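Long-range contact in nickel-dependent hydrogenase large subunit (Allochromatium vinosum, PDB 3MYR), which holds the nickel-iron centre at which a heterodimeric hydrogenase oxidises molecular hydrogen and passes electrons to an acceptor, probably recycling hydrogen from nitrogenase: residues A75-L80 / W493-E497. Residues are numbered along the deposited sequence; the frame is centred on the assembly and turned at random.
Sequences AVEDAL and WIVIE
I494 reaches from the strand into the surface of the helix, and its beta-branching gives it two arms for separate helix positions. From CB, which points at the helix, the I494 CG2 methyl goes to A75, lying 4.0 Å from A75 CB and 3.8 Å from A75 O. That carbonyl oxygen accepts the helix bond from A79 N; the methyl adds only van der Waals contact. I494 CG2 also touches A79 CB, one turn further on, at 4.2 Å. The other branch runs out through CG1, which is anti to the backbone N (chi1 -175°), and the extended chain carries I494 CD1 to 4.1 Å from V76 CG2. The C-terminal end of helix 67-80 rests on one face of a three-stranded antiparallel sheet, with the short segments crossing at -50° and their axes 8.4 Å apart at closest approach. In this middle strand, 488-497, alternate side chains face opposite ways: I494 and I496 turn to the helix, while W493 and V495 turn from it, W493 packing edge-to-face on Y346. A75 and A79, four residues apart, present single methyls on one side of the helix, small enough for the backbone to come near the branched isoleucines. V76 and L80 supply further apolar methyls, suited to this buried interface. I496 CD1 packs 4.0 Å from A79 CB and 4.2 Å from L80 CD1, where the leucine side chain crosses it at about a right angle. D78 OD2 accepts a hydrogen bond from V480 N of strand 476-485, the neighbour of 488-497.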
ATOM      1  N   ALA B  75      15.190  10.897   4.842  1.00 19.32           N
ATOM      2  CA  ALA B  75      15.723  10.838   6.214  1.00 20.25           C
ATOM      3  C   ALA B  75      17.226  10.876   6.142  1.00 22.17           C
ATOM      4  O   ALA B  75      17.886  11.614   6.926  1.00 22.71           O
ATOM      5  CB  ALA B  75      15.257   9.499   6.951  1.00 18.60           C
ATOM      6  N   VAL B  76      17.782  10.062   5.237  1.00 20.15           N
ATOM      7  CA  VAL B  76      19.226  10.068   4.998  1.00 20.80           C
ATOM      8  C   VAL B  76      19.773  11.433   4.481  1.00 22.60           C
ATOM      9  O   VAL B  76      20.779  11.946   5.006  1.00 22.31           O
ATOM     10  CB  VAL B  76      19.727   8.910   4.109  1.00 22.11           C
ATOM     11  CG1 VAL B  76      21.294   8.950   4.077  1.00 19.37           C
ATOM     12  CG2 VAL B  76      19.235   7.521   4.690  1.00 20.64           C
ATOM     13  N   GLU B  77      19.075  12.017   3.504  1.00 22.01           N
ATOM     14  CA  GLU B  77      19.402  13.330   3.008  1.00 22.15           C
ATOM     15  C   GLU B  77      19.312  14.380   4.146  1.00 24.12           C
ATOM     16  O   GLU B  77      20.184  15.243   4.256  1.00 22.61           O
ATOM     17  CB  GLU B  77      18.443  13.679   1.869  1.00 23.07           C
ATOM     18  CG  GLU B  77      18.772  12.862   0.560  1.00 20.88           C
ATOM     19  CD  GLU B  77      17.569  12.598  -0.333  1.00 22.59           C
ATOM     20  OE1 GLU B  77      16.481  13.241  -0.128  1.00 21.64           O
ATOM     21  OE2 GLU B  77      17.756  11.776  -1.280  1.00 24.80           O
ATOM     22  N   ASP B  78      18.333  14.240   5.041  1.00 22.08           N
ATOM     23  CA  ASP B  78      18.229  15.170   6.173  1.00 23.54           C
ATOM     24  C   ASP B  78      19.428  14.986   7.105  1.00 24.26           C
ATOM     25  O   ASP B  78      20.022  15.983   7.533  1.00 24.74           O
ATOM     26  CB  ASP B  78      16.893  14.972   6.936  1.00 23.01           C
ATOM     27  CG  ASP B  78      16.663  16.041   7.990  1.00 27.21           C
ATOM     28  OD1 ASP B  78      16.503  17.194   7.579  1.00 31.43           O
ATOM     29  OD2 ASP B  78      16.678  15.780   9.230  1.00 27.40           O
ATOM     30  N   ALA B  79      19.767  13.738   7.444  1.00 22.41           N
ATOM     31  CA  ALA B  79      20.848  13.469   8.395  1.00 25.13           C
ATOM     32  C   ALA B  79      22.189  14.027   7.911  1.00 26.10           C
ATOM     33  O   ALA B  79      23.026  14.526   8.719  1.00 29.11           O
ATOM     34  CB  ALA B  79      20.960  11.942   8.627  1.00 22.28           C
ATOM     35  N   LEU B  80      22.368  13.973   6.598  1.00 25.88           N
ATOM     36  CA  LEU B  80      23.657  14.167   5.938  1.00 26.69           C
ATOM     37  C   LEU B  80      23.720  15.530   5.266  1.00 27.86           C
ATOM     38  O   LEU B  80      24.813  15.972   4.817  1.00 30.10           O
ATOM     39  CB  LEU B  80      23.798  13.113   4.876  1.00 25.57           C
ATOM     40  CG  LEU B  80      24.551  11.852   5.280  1.00 28.86           C
ATOM     41  CD1 LEU B  80      25.015  11.612   6.753  1.00 28.63           C
ATOM     42  CD2 LEU B  80      24.412  10.638   4.428  1.00 24.58           C
ATOM     43  N   TRP B 493      12.663   8.368  11.375  1.00 20.90           N
ATOM     44  CA  TRP B 493      13.749   9.030  12.111  1.00 22.28           C
ATOM     45  C   TRP B 493      14.955   8.089  12.098  1.00 23.12           C
ATOM     46  O   TRP B 493      14.826   6.925  12.500  1.00 24.28           O
ATOM     47  CB  TRP B 493      13.298   9.264  13.545  1.00 21.52           C
ATOM     48  CG  TRP B 493      12.394  10.443  13.708  1.00 19.50           C
ATOM     49  CD1 TRP B 493      12.748  11.663  14.248  1.00 25.62           C
ATOM     50  CD2 TRP B 493      10.974  10.503  13.469  1.00 19.84           C
ATOM     51  NE1 TRP B 493      11.648  12.474  14.316  1.00 25.34           N
ATOM     52  CE2 TRP B 493      10.555  11.802  13.825  1.00 21.65           C
ATOM     53  CE3 TRP B 493      10.031   9.618  12.863  1.00 21.71           C
ATOM     54  CZ2 TRP B 493       9.223  12.223  13.700  1.00 23.34           C
ATOM     55  CZ3 TRP B 493       8.711  10.013  12.754  1.00 19.56           C
ATOM     56  CH2 TRP B 493       8.308  11.319  13.159  1.00 20.99           C
ATOM     57  N   ILE B 494      16.101   8.563  11.630  1.00 23.23           N
ATOM     58  CA  ILE B 494      17.291   7.671  11.543  1.00 22.96           C
ATOM     59  C   ILE B 494      18.423   8.224  12.411  1.00 22.05           C
ATOM     60  O   ILE B 494      18.655   9.433  12.461  1.00 22.12           O
ATOM     61  CB  ILE B 494      17.782   7.500  10.112  1.00 22.82           C
ATOM     62  CG1 ILE B 494      18.932   6.487  10.030  1.00 21.95           C
ATOM     63  CG2 ILE B 494      18.232   8.869   9.513  1.00 21.90           C
ATOM     64  CD1 ILE B 494      19.329   6.144   8.530  1.00 20.71           C
ATOM     65  N   VAL B 495      19.170   7.325  13.025  1.00 22.94           N
ATOM     66  CA  VAL B 495      20.362   7.720  13.716  1.00 23.17           C
ATOM     67  C   VAL B 495      21.480   6.908  13.145  1.00 23.42           C
ATOM     68  O   VAL B 495      21.396   5.654  13.107  1.00 24.22           O
ATOM     69  CB  VAL B 495      20.223   7.443  15.267  1.00 22.56           C
ATOM     70  CG1 VAL B 495      21.508   7.723  16.019  1.00 23.55           C
ATOM     71  CG2 VAL B 495      19.034   8.232  15.827  1.00 23.31           C
ATOM     72  N   ILE B 496      22.536   7.603  12.737  1.00 23.98           N
ATOM     73  CA  ILE B 496      23.657   6.955  12.044  1.00 24.62           C
ATOM     74  C   ILE B 496      24.917   7.015  12.876  1.00 26.18           C
ATOM     75  O   ILE B 496      25.298   8.090  13.390  1.00 28.48           O
ATOM     76  CB  ILE B 496      23.986   7.597  10.662  1.00 24.36           C
ATOM     77  CG1 ILE B 496      22.801   7.446   9.673  1.00 23.13           C
ATOM     78  CG2 ILE B 496      25.232   6.959  10.065  1.00 21.44           C
ATOM     79  CD1 ILE B 496      22.884   8.468   8.530  1.00 23.62           C
ATOM     80  N   GLU B 497      25.579   5.882  13.029  1.00 25.77           N
ATOM     81  CA  GLU B 497      26.871   5.882  13.724  1.00 28.41           C
ATOM     82  C   GLU B 497      27.880   5.109  12.902  1.00 27.86           C
ATOM     83  O   GLU B 497      27.651   3.957  12.530  1.00 28.25           O
ATOM     84  CB  GLU B 497      26.778   5.293  15.164  1.00 29.37           C
ATOM     85  CG  GLU B 497      25.711   6.004  16.005  1.00 35.35           C
ATOM     86  CD  GLU B 497      25.603   5.478  17.478  1.00 49.04           C
ATOM     87  OE1 GLU B 497      26.045   4.346  17.748  1.00 49.64           O
ATOM     88  OE2 GLU B 497      24.989   6.164  18.343  1.00 51.90           O
TER